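ATP-dependent helicase FUN30 (Saccharomyces cerevisiae S288c, PDB 5GN1) uses ATP hydrolysis to remodel nucleosomes, promotes DNA end resection at double-strand breaks and is needed for heterochromatin organization, the present chain being the C-terminal part of its ATPase domain. Local coordinates at residues F283-R289 with L322-L327; R231-S235 with S260-F266. All blocks are in the same frame, centred on the assembly; numbering follows the deposited sequence.

Contact 1. Residues F283-R289 with L322-L327; sequences FNPHDDR and LAKNKL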
ATOM      1  N   PHE A 283       6.133  -6.667  -9.418  1.00 37.24           N
ATOM      2  CA  PHE A 283       7.337  -7.352  -9.879  1.00 35.38           C
ATOM      3  C   PHE A 283       7.161  -7.925 -11.277  1.00 31.81           C
ATOM      4  O   PHE A 283       8.162  -8.226 -11.932  1.00 35.29           O
ATOM      5  CB  PHE A 283       7.740  -8.464  -8.906  1.00 34.47           C
ATOM      6  CG  PHE A 283       9.097  -9.071  -9.198  1.00 29.53           C
ATOM      7  CD1 PHE A 283      10.262  -8.421  -8.807  1.00 39.42           C
ATOM      8  CD2 PHE A 283       9.206 -10.295  -9.850  1.00 42.22           C
ATOM      9  CE1 PHE A 283      11.517  -8.976  -9.071  1.00 38.13           C
ATOM     10  CE2 PHE A 283      10.452 -10.856 -10.113  1.00 33.73           C
ATOM     11  CZ  PHE A 283      11.607 -10.193  -9.722  1.00 34.56           C
ATOM     12  N   ASN A 284       5.920  -8.075 -11.749  1.00 34.12           N
ATOM     13  CA  ASN A 284       5.653  -8.446 -13.132  1.00 30.68           C
ATOM     14  C   ASN A 284       5.184  -7.212 -13.898  1.00 31.26           C
ATOM     15  O   ASN A 284       4.061  -6.743 -13.670  1.00 27.43           O
ATOM     16  CB  ASN A 284       4.605  -9.554 -13.212  1.00 32.03           C
ATOM     17  CG  ASN A 284       4.355 -10.034 -14.643  1.00 36.19           C
ATOM     18  OD1 ASN A 284       4.996  -9.566 -15.590  1.00 38.48           O
ATOM     19  ND2 ASN A 284       3.422 -10.973 -14.802  1.00 37.44           N
ATOM     20  N   PRO A 285       6.000  -6.654 -14.792  1.00 33.02           N
ATOM     21  CA  PRO A 285       5.582  -5.442 -15.521  1.00 35.02           C
ATOM     22  C   PRO A 285       4.306  -5.605 -16.328  1.00 32.20           C
ATOM     23  O   PRO A 285       3.661  -4.595 -16.628  1.00 30.00           O
ATOM     24  CB  PRO A 285       6.784  -5.156 -16.435  1.00 38.09           C
ATOM     25  CG  PRO A 285       7.962  -5.723 -15.673  1.00 39.81           C
ATOM     26  CD  PRO A 285       7.438  -6.939 -14.953  1.00 36.96           C
ATOM     27  N   HIS A 286       3.931  -6.828 -16.702  1.00 31.89           N
ATOM     28  CA  HIS A 286       2.696  -7.030 -17.454  1.00 35.80           C
ATOM     29  C   HIS A 286       1.481  -6.531 -16.679  1.00 33.18           C
ATOM     30  O   HIS A 286       0.516  -6.032 -17.275  1.00 28.34           O
ATOM     31  CB  HIS A 286       2.553  -8.513 -17.795  1.00 32.87           C
ATOM     32  CG  HIS A 286       1.249  -8.870 -18.432  1.00 36.70           C
ATOM     33  ND1 HIS A 286       0.976  -8.622 -19.761  1.00 46.11           N
ATOM     34  CD2 HIS A 286       0.144  -9.467 -17.926  1.00 36.73           C
ATOM     35  CE1 HIS A 286      -0.243  -9.048 -20.044  1.00 40.54           C
ATOM     36  NE2 HIS A 286      -0.770  -9.563 -18.948  1.00 43.48           N
ATOM     37  N   ASP A 287       1.514  -6.658 -15.349  1.00 33.34           N
ATOM     38  CA  ASP A 287       0.405  -6.196 -14.519  1.00 28.32           C
ATOM     39  C   ASP A 287       0.248  -4.682 -14.581  1.00 24.29           C
ATOM     40  O   ASP A 287      -0.872  -4.177 -14.682  1.00 26.42           O
ATOM     41  CB  ASP A 287       0.613  -6.634 -13.071  1.00 29.80           C
ATOM     42  CG  ASP A 287       0.607  -8.139 -12.911  1.00 36.26           C
ATOM     43  OD1 ASP A 287       0.045  -8.829 -13.789  1.00 39.27           O
ATOM     44  OD2 ASP A 287       1.156  -8.621 -11.899  1.00 38.13           O
ATOM     45  N   ASP A 288       1.356  -3.944 -14.518  1.00 26.14           N
ATOM     46  CA  ASP A 288       1.271  -2.487 -14.552  1.00 24.95           C
ATOM     47  C   ASP A 288       0.970  -1.965 -15.951  1.00 29.02           C
ATOM     48  O   ASP A 288       0.414  -0.867 -16.089  1.00 27.11           O
ATOM     49  CB  ASP A 288       2.561  -1.856 -14.034  1.00 23.92           C
ATOM     50  CG  ASP A 288       2.770  -2.089 -12.545  1.00 32.42           C
ATOM     51  OD1 ASP A 288       1.788  -2.437 -11.854  1.00 30.48           O
ATOM     52  OD2 ASP A 288       3.924  -1.933 -12.071  1.00 32.59           O
ATOM     53  N   ARG A 289       1.274  -2.761 -16.966  1.00 28.66           N
ATOM     54  CA  ARG A 289       0.943  -2.404 -18.327  1.00 29.61           C
ATOM     55  C   ARG A 289      -0.562  -2.627 -18.496  1.00 23.50           C
ATOM     56  O   ARG A 289      -1.233  -1.809 -19.041  1.00 26.35           O
ATOM     57  CB  ARG A 289       1.769  -3.180 -19.346  1.00 33.62           C
ATOM     58  CG  ARG A 289       3.195  -2.673 -19.482  1.00 42.62           C
ATOM     59  CD  ARG A 289       4.132  -3.538 -20.327  1.00 45.82           C
ATOM     60  NE  ARG A 289       5.521  -3.320 -19.923  1.00 49.08           N
ATOM     61  CZ  ARG A 289       6.585  -3.906 -20.458  1.00 51.07           C
ATOM     62  NH1 ARG A 289       6.459  -4.758 -21.449  1.00 47.85           N
ATOM     63  NH2 ARG A 289       7.779  -3.642 -19.981  1.00 46.15           N
ATOM     64  N   LEU A 322      14.969  -5.386 -11.316  1.00 38.05           N
ATOM     65  CA  LEU A 322      14.929  -6.828 -11.523  1.00 38.25           C
ATOM     66  C   LEU A 322      13.581  -7.349 -11.989  1.00 41.32           C
ATOM     67  O   LEU A 322      13.469  -8.548 -12.272  1.00 41.09           O
ATOM     68  CB  LEU A 322      15.324  -7.545 -10.233  1.00 39.14           C
ATOM     69  CG  LEU A 322      16.806  -7.409  -9.883  1.00 47.32           C
ATOM     70  CD1 LEU A 322      16.985  -7.553  -8.395  1.00 41.12           C
ATOM     71  CD2 LEU A 322      17.626  -8.449 -10.638  1.00 41.36           C
ATOM     72  N   ALA A 323      12.562  -6.492 -12.066  1.00 41.52           N
ATOM     73  CA  ALA A 323      11.233  -6.939 -12.467  1.00 42.41           C
ATOM     74  C   ALA A 323      11.287  -7.600 -13.840  1.00 43.94           C
ATOM     75  O   ALA A 323      11.988  -7.137 -14.743  1.00 45.61           O
ATOM     76  CB  ALA A 323      10.255  -5.756 -12.479  1.00 39.98           C
ATOM     77  N   LYS A 324      10.591  -8.710 -13.973  1.00 44.43           N
ATOM     78  CA  LYS A 324      10.612  -9.376 -15.256  1.00 49.16           C
ATOM     79  C   LYS A 324       9.273  -9.619 -15.897  1.00 44.94           C
ATOM     80  O   LYS A 324       8.432 -10.280 -15.351  1.00 45.73           O
ATOM     81  CB  LYS A 324      11.287 -10.730 -15.103  1.00 56.57           C
ATOM     82  CG  LYS A 324      12.713 -10.681 -14.784  1.00 66.07           C
ATOM     83  CD  LYS A 324      13.334 -12.013 -14.618  1.00 68.74           C
ATOM     84  CE  LYS A 324      14.725 -11.933 -14.331  1.00 73.40           C
ATOM     85  NZ  LYS A 324      15.374 -13.183 -14.139  1.00 78.16           N
ATOM     86  N   ASN A 325       9.250  -9.202 -17.147  1.00 51.61           N
ATOM     87  CA  ASN A 325       8.040  -9.233 -17.966  1.00 47.15           C
ATOM     88  C   ASN A 325       7.719 -10.668 -18.389  1.00 47.95           C
ATOM     89  O   ASN A 325       8.556 -11.339 -19.001  1.00 49.84           O
ATOM     90  CB  ASN A 325       8.247  -8.333 -19.186  1.00 43.84           C
ATOM     91  CG  ASN A 325       6.986  -8.136 -19.999  1.00 45.76           C
ATOM     92  OD1 ASN A 325       5.870  -8.262 -19.494  1.00 44.65           O
ATOM     93  ND2 ASN A 325       7.161  -7.817 -21.273  1.00 49.65           N
ATOM     94  N   LYS A 326       6.507 -11.136 -18.070  1.00 43.37           N
ATOM     95  CA  LYS A 326       6.090 -12.521 -18.271  1.00 46.31           C
ATOM     96  C   LYS A 326       4.567 -12.602 -18.329  1.00 50.41           C
ATOM     97  O   LYS A 326       3.863 -11.716 -17.837  1.00 47.03           O
ATOM     98  CB  LYS A 326       6.605 -13.424 -17.141  1.00 52.92           C
ATOM     99  CG  LYS A 326       5.619 -13.542 -15.998  1.00 46.00           C
ATOM    100  CD  LYS A 326       6.279 -13.786 -14.675  1.00 54.20           C
ATOM    101  CE  LYS A 326       6.791 -15.157 -14.572  1.00 49.06           C
ATOM    102  NZ  LYS A 326       7.008 -15.507 -13.167  1.00 50.36           N
ATOM    103  N   LEU A 327       4.048 -13.676 -18.938  1.00 58.30           N
ATOM    104  CA  LEU A 327       2.627 -14.000 -18.859  1.00 51.14           C
ATOM    105  C   LEU A 327       2.390 -15.108 -17.838  1.00 54.60           C
ATOM    106  O   LEU A 327       3.206 -16.021 -17.694  1.00 52.72           O
ATOM    107  CB  LEU A 327       2.060 -14.429 -20.216  1.00 56.60           C
ATOM    108  CG  LEU A 327       0.579 -14.863 -20.179  1.00 60.37           C
ATOM    109  CD1 LEU A 327      -0.357 -13.691 -19.831  1.00 57.38           C
ATOM    110  CD2 LEU A 327       0.121 -15.573 -21.458  1.00 55.19           C
TER
HETATM  111  O   HOH W   1       8.158 -11.312 -12.705  1.00 45.91           O

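Contact 2. Residues R231-S235 with S260-F266; sequences RLDGS and STKAGGF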
ATOM      1  N   ARG A 231     -13.782   4.128  -6.127  1.00 17.29           N
ATOM      2  CA  ARG A 231     -12.890   3.010  -5.855  1.00 21.43           C
ATOM      3  C   ARG A 231     -13.463   1.712  -6.400  1.00 18.86           C
ATOM      4  O   ARG A 231     -14.668   1.473  -6.312  1.00 22.26           O
ATOM      5  CB  ARG A 231     -12.637   2.878  -4.347  1.00 21.47           C
ATOM      6  CG  ARG A 231     -12.042   1.539  -3.920  1.00 21.84           C
ATOM      7  CD  ARG A 231     -11.607   1.595  -2.470  1.00 24.96           C
ATOM      8  NE  ARG A 231     -10.972   0.356  -2.030  1.00 24.06           N
ATOM      9  CZ  ARG A 231     -10.361   0.222  -0.856  1.00 22.59           C
ATOM     10  NH1 ARG A 231     -10.310   1.256  -0.028  1.00 20.20           N
ATOM     11  NH2 ARG A 231      -9.820  -0.938  -0.506  1.00 23.48           N
ATOM     12  N   LEU A 232     -12.588   0.877  -6.961  1.00 16.49           N
ATOM     13  CA  LEU A 232     -12.963  -0.422  -7.507  1.00 22.26           C
ATOM     14  C   LEU A 232     -11.788  -1.362  -7.302  1.00 24.17           C
ATOM     15  O   LEU A 232     -10.699  -1.110  -7.830  1.00 24.70           O
ATOM     16  CB  LEU A 232     -13.330  -0.329  -9.005  1.00 21.82           C
ATOM     17  CG  LEU A 232     -13.941  -1.543  -9.736  1.00 23.87           C
ATOM     18  CD1 LEU A 232     -14.525  -1.090 -11.057  1.00 28.11           C
ATOM     19  CD2 LEU A 232     -12.944  -2.684  -9.990  1.00 23.52           C
ATOM     20  N   ASP A 233     -12.003  -2.447  -6.561  1.00 19.98           N
ATOM     21  CA  ASP A 233     -10.930  -3.398  -6.300  1.00 22.26           C
ATOM     22  C   ASP A 233     -11.482  -4.811  -6.467  1.00 27.47           C
ATOM     23  O   ASP A 233     -12.594  -5.015  -6.961  1.00 24.18           O
ATOM     24  CB  ASP A 233     -10.305  -3.137  -4.916  1.00 22.35           C
ATOM     25  CG  ASP A 233     -11.319  -3.161  -3.771  1.00 26.10           C
ATOM     26  OD1 ASP A 233     -12.261  -3.969  -3.802  1.00 28.93           O
ATOM     27  OD2 ASP A 233     -11.178  -2.358  -2.825  1.00 27.99           O
ATOM     28  N   GLY A 234     -10.694  -5.805  -6.059  1.00 23.84           N
ATOM     29  CA  GLY A 234     -11.133  -7.182  -6.216  1.00 27.80           C
ATOM     30  C   GLY A 234     -12.294  -7.578  -5.329  1.00 26.65           C
ATOM     31  O   GLY A 234     -12.905  -8.626  -5.565  1.00 33.29           O
ATOM     32  N   SER A 235     -12.603  -6.783  -4.302  1.00 24.20           N
ATOM     33  CA  SER A 235     -13.766  -7.068  -3.471  1.00 28.22           C
ATOM     34  C   SER A 235     -15.059  -6.482  -4.036  1.00 29.42           C
ATOM     35  O   SER A 235     -16.140  -6.917  -3.636  1.00 27.97           O
ATOM     36  CB  SER A 235     -13.546  -6.548  -2.048  1.00 29.46           C
ATOM     37  OG  SER A 235     -13.911  -5.188  -1.933  1.00 37.42           O
ATOM     38  N   SER A 260      -7.315  -1.464  -7.448  0.63 21.17           N
ATOM     39  CA  SER A 260      -6.245  -2.440  -7.294  0.63 21.15           C
ATOM     40  C   SER A 260      -5.626  -2.719  -8.658  0.63 20.37           C
ATOM     41  O   SER A 260      -6.303  -2.694  -9.689  0.63 21.06           O
ATOM     42  CB  SER A 260      -6.757  -3.741  -6.670  0.63 22.76           C
ATOM     43  OG  SER A 260      -7.860  -4.258  -7.387  0.63 24.20           O
ATOM     44  N   THR A 261      -4.314  -2.961  -8.659  1.00 21.03           N
ATOM     45  CA  THR A 261      -3.617  -3.260  -9.905  1.00 20.65           C
ATOM     46  C   THR A 261      -4.235  -4.462 -10.611  1.00 21.00           C
ATOM     47  O   THR A 261      -4.290  -4.490 -11.844  1.00 21.34           O
ATOM     48  CB  THR A 261      -2.139  -3.470  -9.606  1.00 22.95           C
ATOM     49  OG1 THR A 261      -1.629  -2.261  -9.041  1.00 23.55           O
ATOM     50  CG2 THR A 261      -1.355  -3.800 -10.858  1.00 23.75           C
ATOM     51  N   LYS A 262      -4.763  -5.421  -9.848  1.00 25.01           N
ATOM     52  CA  LYS A 262      -5.454  -6.571 -10.429  1.00 27.96           C
ATOM     53  C   LYS A 262      -6.709  -6.163 -11.202  1.00 31.23           C
ATOM     54  O   LYS A 262      -7.138  -6.903 -12.094  1.00 25.50           O
ATOM     55  CB  LYS A 262      -5.794  -7.594  -9.327  1.00 33.37           C
ATOM     56  CG  LYS A 262      -6.707  -7.081  -8.195  1.00 36.23           C
ATOM     57  CD  LYS A 262      -6.744  -8.024  -6.960  1.00 45.21           C
ATOM     58  CE  LYS A 262      -7.830  -7.644  -5.904  1.00 43.90           C
ATOM     59  NZ  LYS A 262      -7.596  -6.510  -4.911  1.00 35.26           N
ATOM     60  N   ALA A 263      -7.295  -4.990 -10.915  1.00 28.58           N
ATOM     61  CA  ALA A 263      -8.387  -4.525 -11.771  1.00 29.03           C
ATOM     62  C   ALA A 263      -7.919  -4.288 -13.197  1.00 30.47           C
ATOM     63  O   ALA A 263      -8.744  -4.295 -14.118  1.00 29.60           O
ATOM     64  CB  ALA A 263      -9.039  -3.251 -11.208  1.00 27.32           C
ATOM     65  N   GLY A 264      -6.611  -4.099 -13.405  1.00 26.78           N
ATOM     66  CA  GLY A 264      -6.081  -4.087 -14.753  1.00 26.19           C
ATOM     67  C   GLY A 264      -6.499  -5.296 -15.562  1.00 29.99           C
ATOM     68  O   GLY A 264      -6.557  -5.236 -16.793  1.00 29.64           O
ATOM     69  N   GLY A 265      -6.821  -6.404 -14.888  1.00 34.31           N
ATOM     70  CA  GLY A 265      -7.263  -7.616 -15.546  1.00 31.40           C
ATOM     71  C   GLY A 265      -8.755  -7.806 -15.710  1.00 32.67           C
ATOM     72  O   GLY A 265      -9.174  -8.841 -16.238  1.00 34.10           O
ATOM     73  N   PHE A 266      -9.584  -6.855 -15.276  1.00 28.76           N
ATOM     74  CA  PHE A 266     -11.036  -7.013 -15.313  1.00 32.17           C
ATOM     75  C   PHE A 266     -11.652  -6.633 -16.657  1.00 31.48           C
ATOM     76  O   PHE A 266     -12.876  -6.678 -16.786  1.00 30.97           O
ATOM     77  CB  PHE A 266     -11.714  -6.174 -14.212  1.00 29.16           C
ATOM     78  CG  PHE A 266     -11.312  -6.546 -12.799  1.00 31.78           C
ATOM     79  CD1 PHE A 266     -10.545  -7.674 -12.539  1.00 33.13           C
ATOM     80  CD2 PHE A 266     -11.726  -5.766 -11.725  1.00 33.92           C
ATOM     81  CE1 PHE A 266     -10.179  -8.009 -11.239  1.00 29.89           C
ATOM     82  CE2 PHE A 266     -11.368  -6.093 -10.414  1.00 33.97           C
ATOM     83  CZ  PHE A 266     -10.592  -7.217 -10.173  1.00 33.80           C
TER

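Contact 1. Residues F283-R289 with L322-L327
Leu322, the last residue of helix 315-322, turns its carbonyl O to Phe283, 3.6 Å from CZ, while its CB lies near CE1 of the same ring. Past the helix end, Ala323 sets its CA over one face of the Phe283 ring in a CH-pi contact, 4.1 Å from the centroid and 17° off the normal. The phenyl group is there because CG stands anti to the backbone N (chi1 -171°), on the side of its own carbonyl. Lys324 sends its N to Phe283 O in a weak hydrogen bond of 3.2 Å, and a water donating to both Phe283 O and Lys324 O ties the two backbones again. Both segments belong to the second RecA-like lobe of an SNF2-family motor, where strand 275-278 is followed by helix 285-292, with Asn284 as N-cap. Asn325 crosses Arg289 at about a right angle, its ND2 3.1 Å from Arg289 NH1, two donors with no bond between them. The backbone of Lys326 meets both ends of the Asn284 carboxamide: its O accepts from Asn284 ND2 (3.2 Å, 150°), the O lying in the amide plane, while its N reaches Asn284 OD1 weakly at 3.3 Å. That OD1 also takes His286 N at 3.1 Å, from above its carbonyl plane. An alanine at Asn284 is likely to cost the helix its cap and leave Lys326 N and O without this partner. Leu327 CD1 comes within 4.2 Å of His286 NE2.

Contact 2. Residues R231-S235 with S260-F266
The Phe266 ring meets the strand end with its edge: Leu232 CD2, Asp233 O and Gly234 CA all lie near the ring plane, the first 3.7 Å from Phe266 CD2. One face is filled from within its own segment by Ala263 CA, 3.5 Å above the ring centre. Arg241 adds a cation-pi contact to the same ring. The second flat group, the Arg231 guanidinium, takes the Asp233 carboxylate at its edge, NE (2.8 Å) and NH2 both donating to OD2 in a side-on salt bridge. Asp233 OD1 is gripped separately, by Ser235 OG on the syn side and by Ser235 N on the anti side, the latter closing an Asx turn. With both oxygens thus occupied, the carboxylate is probably fixed in rotation; Arg231 NH1 in turn bridges to Asp216 and Glu219 of helix 212-224. Across the contact, Leu232 CD2 also packs on Ala263 CB at 4.1 Å, and a weak bond runs to Leu232 O from Ser260 N (3.4 Å), two residues further along strand 256-260 than Ile258, which also bonds to Leu232. Lys262 lays CE only 3.3 Å from Gly234 CA. The bend at its last torsion (chi4 -79°) turns NZ to within 3.4 Å of Gly234 N, two donors with no bond between them. Lys262 NZ lies 5.4 Å from Asp233 OD1, opposite charges not in contact. Sequence and position identify the two segments as conserved helicase elements of the second RecA-like lobe: the RLDGS run leaving edge strand 229-232, and the STKAGGF run of motif V, here a 3-10 turn following strand 256-260.

In the fold
Both contacts belong to the helicase C-terminal lobe, which is built round a parallel sheet, and their centres are about 16 Å apart. Along the chain they follow in series, contact 2 closing before contact 1 opens. They meet at Thr261, whose CG2 lies 3.6 Å from Asp288 OD1 and 3.9 Å from Asp287 O, so the motif V turn of contact 2 packs against the start of helix 285-292, the helix capped in contact 1. Contact 2 is partly buried, whereas contact 1 is at the surface, and the centre of contact 1 lies about 18 Å from the centre of the chain. In SNF2 relatives, motif V and the later motif VI, which the helix 285-292 region enters, serve DNA and ATP handling; a similar role is probable here.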